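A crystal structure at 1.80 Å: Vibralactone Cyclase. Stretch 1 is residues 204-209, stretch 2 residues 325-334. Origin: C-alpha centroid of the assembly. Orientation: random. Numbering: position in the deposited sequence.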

# COMPACT_ATOMS: atom_id res chain seq x y z
N GLN A 204 -10.52 -2.59 -2.55
CA GLN A 204 -9.24 -1.92 -2.42
C GLN A 204 -8.86 -1.76 -0.96
O GLN A 204 -9.68 -1.32 -0.15
CB GLN A 204 -9.26 -0.55 -3.09
CG GLN A 204 -7.98 0.22 -2.85
CD GLN A 204 -7.81 1.31 -3.87
OE1 GLN A 204 -8.79 1.94 -4.27
NE2 GLN A 204 -6.58 1.53 -4.31
N LEU A 205 -7.61 -2.08 -0.63
CA LEU A 205 -7.08 -1.89 0.71
C LEU A 205 -5.86 -0.99 0.61
O LEU A 205 -5.00 -1.23 -0.24
CB LEU A 205 -6.68 -3.22 1.36
CG LEU A 205 -6.23 -3.15 2.82
CD1 LEU A 205 -6.64 -4.43 3.55
CD2 LEU A 205 -4.72 -2.93 2.96
N VAL A 206 -5.77 0.03 1.46
CA VAL A 206 -4.55 0.83 1.50
C VAL A 206 -4.13 1.06 2.94
O VAL A 206 -4.96 1.10 3.87
CB VAL A 206 -4.68 2.17 0.74
CG1 VAL A 206 -4.98 1.93 -0.73
CG2 VAL A 206 -5.74 3.04 1.36
N GLN A 207 -2.83 1.21 3.14
CA GLN A 207 -2.27 1.51 4.45
C GLN A 207 -1.53 2.83 4.36
O GLN A 207 -0.57 2.95 3.59
CB GLN A 207 -1.33 0.39 4.92
CG GLN A 207 -1.91 -1.02 4.82
CD GLN A 207 -0.85 -2.11 4.95
OE1 GLN A 207 0.24 -1.99 4.39
NE2 GLN A 207 -1.18 -3.18 5.67
N TYR A 208 -1.97 3.81 5.15
CA TYR A 208 -1.33 5.11 5.37
C TYR A 208 -0.68 5.70 4.11
O TYR A 208 0.51 6.01 4.14
CB TYR A 208 -0.31 5.00 6.53
CG TYR A 208 0.58 3.76 6.59
CD1 TYR A 208 1.72 3.65 5.80
CD2 TYR A 208 0.29 2.69 7.45
CE1 TYR A 208 2.54 2.53 5.85
CE2 TYR A 208 1.11 1.56 7.50
CZ TYR A 208 2.23 1.49 6.70
OH TYR A 208 3.07 0.38 6.71
N PRO A 209 -1.42 5.90 3.01
CA PRO A 209 -0.81 6.44 1.76
C PRO A 209 -0.69 7.95 1.78
O PRO A 209 -1.51 8.64 2.40
CB PRO A 209 -1.82 6.01 0.67
CG PRO A 209 -3.15 6.06 1.42
CD PRO A 209 -2.83 5.49 2.80
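Stretch 2 325-334: KFQEETIEGM

Stretch 2 is helical throughout, part of a longer helix that extends beyond it at each end, and it packs against a strand formed by residues 204-207. The two elements run nearly antiparallel, their N-to-C directions at 160° and their axes 9.2 Å apart at closest approach. Chain direction therefore sets the order of contacts: Leu-205 meets the later part of the helix, around Met-334, while Gln-207 and Tyr-208 meet the earlier part, around Phe-326.

The alternation of an extended strand decides which residues take part. Leu-205 and Gln-207 direct their CA-to-CB bonds toward the helix, whereas Gln-204 and Val-206 are out of reach. Leu-205, with chi1 t and chi2 at 147°, between the usual wells, lays CD1 against the helix backbone, 3.4 Å from Thr-330 O and 3.8 Å from Met-334 N. Met-334 N donates a helical hydrogen bond to Thr-330 O at 3.0 Å, so the methyl rests on backbone whose polar groups are already paired. Gly-333 suits this site: a CB there would point toward the strand and lie a tight 3.2 Å from Leu-205 CD1. Met-334, with chi1 m and chi2 and chi3 t, starts sideways but adds an apolar contact, its CG 3.9 Å from Leu-205 CD1.

Gln-207 supplies the polar link. With chi1 m and chi2 t its chain extends to the helix, where NE2 donates a weak hydrogen bond to Thr-330 OG1; the distance is short, 2.8 Å, but the N-H...acceptor angle is only 124°. Thr-330 is well suited as partner, because its m rotamer lets OG1 donate to Phe-326 O, one turn earlier, at 2.9 Å, while still accepting from the glutamine. Gln-207 NE2 also lies 3.5 Å from Phe-326 CE1, at the edge of the ring and near its plane. A water accepts from Gln-207 NE2 at 3.3 Å and donates to Gln-327 OE1 at 2.7 Å, bridging to a residue whose CA-to-CB bond points away but whose p chi2 helps bend the chain end nearer.

Beyond the strand, Tyr-208 has positive phi and psi (37° and 57°). Its CB leaves sideways, but with chi1 p the ring comes close enough for CE2 to lie 3.7 Å from Phe-326 CZ. Phe-326, chi1 t, points toward the strand; its long, flat side chain spans the gap and reaches the edge of the tyrosine ring.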

# COMPACT_ATOMS: atom_id res chain seq x y z
N LYS A 325 -0.97 -7.43 15.28
CA LYS A 325 -2.40 -7.18 15.16
C LYS A 325 -2.69 -6.36 13.91
O LYS A 325 -3.69 -6.60 13.21
CB LYS A 325 -2.93 -6.48 16.41
CG LYS A 325 -4.44 -6.37 16.45
CD LYS A 325 -4.95 -5.89 17.80
CE LYS A 325 -6.44 -5.56 17.76
NZ LYS A 325 -6.69 -4.11 18.04
N PHE A 326 -1.82 -5.39 13.62
CA PHE A 326 -1.94 -4.62 12.38
C PHE A 326 -1.93 -5.54 11.15
O PHE A 326 -2.75 -5.39 10.24
CB PHE A 326 -0.81 -3.58 12.31
CG PHE A 326 -0.99 -2.54 11.22
CD1 PHE A 326 -0.69 -2.83 9.89
CD2 PHE A 326 -1.44 -1.27 11.53
CE1 PHE A 326 -0.87 -1.86 8.88
CE2 PHE A 326 -1.61 -0.29 10.54
CZ PHE A 326 -1.32 -0.59 9.22
N GLN A 327 -1.01 -6.50 11.12
CA GLN A 327 -1.00 -7.40 9.96
C GLN A 327 -2.24 -8.30 9.94
O GLN A 327 -2.81 -8.55 8.86
CB GLN A 327 0.27 -8.24 9.91
CG GLN A 327 0.38 -9.08 8.63
CD GLN A 327 0.49 -8.24 7.36
OE1 GLN A 327 0.76 -7.04 7.41
NE2 GLN A 327 0.29 -8.88 6.22
N GLU A 328 -2.68 -8.76 11.11
CA GLU A 328 -3.89 -9.58 11.19
C GLU A 328 -5.11 -8.81 10.70
O GLU A 328 -5.96 -9.36 10.00
CB GLU A 328 -4.12 -10.06 12.62
CG GLU A 328 -3.12 -11.11 13.10
CD GLU A 328 -3.17 -11.31 14.61
OE1 GLU A 328 -4.15 -10.83 15.24
OE2 GLU A 328 -2.25 -11.94 15.18
N GLU A 329 -5.21 -7.53 11.06
CA GLU A 329 -6.33 -6.71 10.61
C GLU A 329 -6.22 -6.36 9.13
O GLU A 329 -7.24 -6.19 8.45
CB GLU A 329 -6.44 -5.45 11.46
CG GLU A 329 -7.64 -4.58 11.07
CD GLU A 329 -8.15 -3.73 12.22
OE1 GLU A 329 -9.31 -3.25 12.14
OE2 GLU A 329 -7.39 -3.54 13.21
N THR A 330 -4.99 -6.23 8.60
CA THR A 330 -4.80 -6.14 7.15
C THR A 330 -5.44 -7.34 6.47
O THR A 330 -6.21 -7.20 5.50
CB THR A 330 -3.30 -6.08 6.80
OG1 THR A 330 -2.72 -4.88 7.34
CG2 THR A 330 -3.10 -6.11 5.28
N ILE A 331 -5.11 -8.53 6.96
CA ILE A 331 -5.62 -9.76 6.36
C ILE A 331 -7.13 -9.86 6.52
O ILE A 331 -7.83 -10.33 5.61
CB ILE A 331 -4.88 -10.98 6.95
CG1 ILE A 331 -3.41 -10.94 6.52
CG2 ILE A 331 -5.55 -12.26 6.50
CD1 ILE A 331 -2.55 -11.99 7.21
N GLU A 332 -7.66 -9.39 7.66
CA GLU A 332 -9.11 -9.38 7.88
C GLU A 332 -9.81 -8.41 6.93
O GLU A 332 -10.93 -8.68 6.46
CB GLU A 332 -9.44 -8.99 9.32
CG GLU A 332 -9.39 -10.13 10.33
CD GLU A 332 -9.54 -9.63 11.77
OE1 GLU A 332 -9.26 -10.41 12.71
OE2 GLU A 332 -9.94 -8.45 11.96
N GLY A 333 -9.19 -7.26 6.65
CA GLY A 333 -9.76 -6.34 5.68
C GLY A 333 -9.76 -6.93 4.28
O GLY A 333 -10.73 -6.79 3.53
N MET A 334 -8.67 -7.59 3.91
CA MET A 334 -8.67 -8.35 2.66
C MET A 334 -9.81 -9.36 2.63
O MET A 334 -10.48 -9.51 1.60
CB MET A 334 -7.33 -9.06 2.47
CG MET A 334 -6.17 -8.10 2.24
SD MET A 334 -4.58 -8.93 2.08
CE MET A 334 -3.58 -7.53 1.53
O HOH W 1 1.33 -5.26 5.40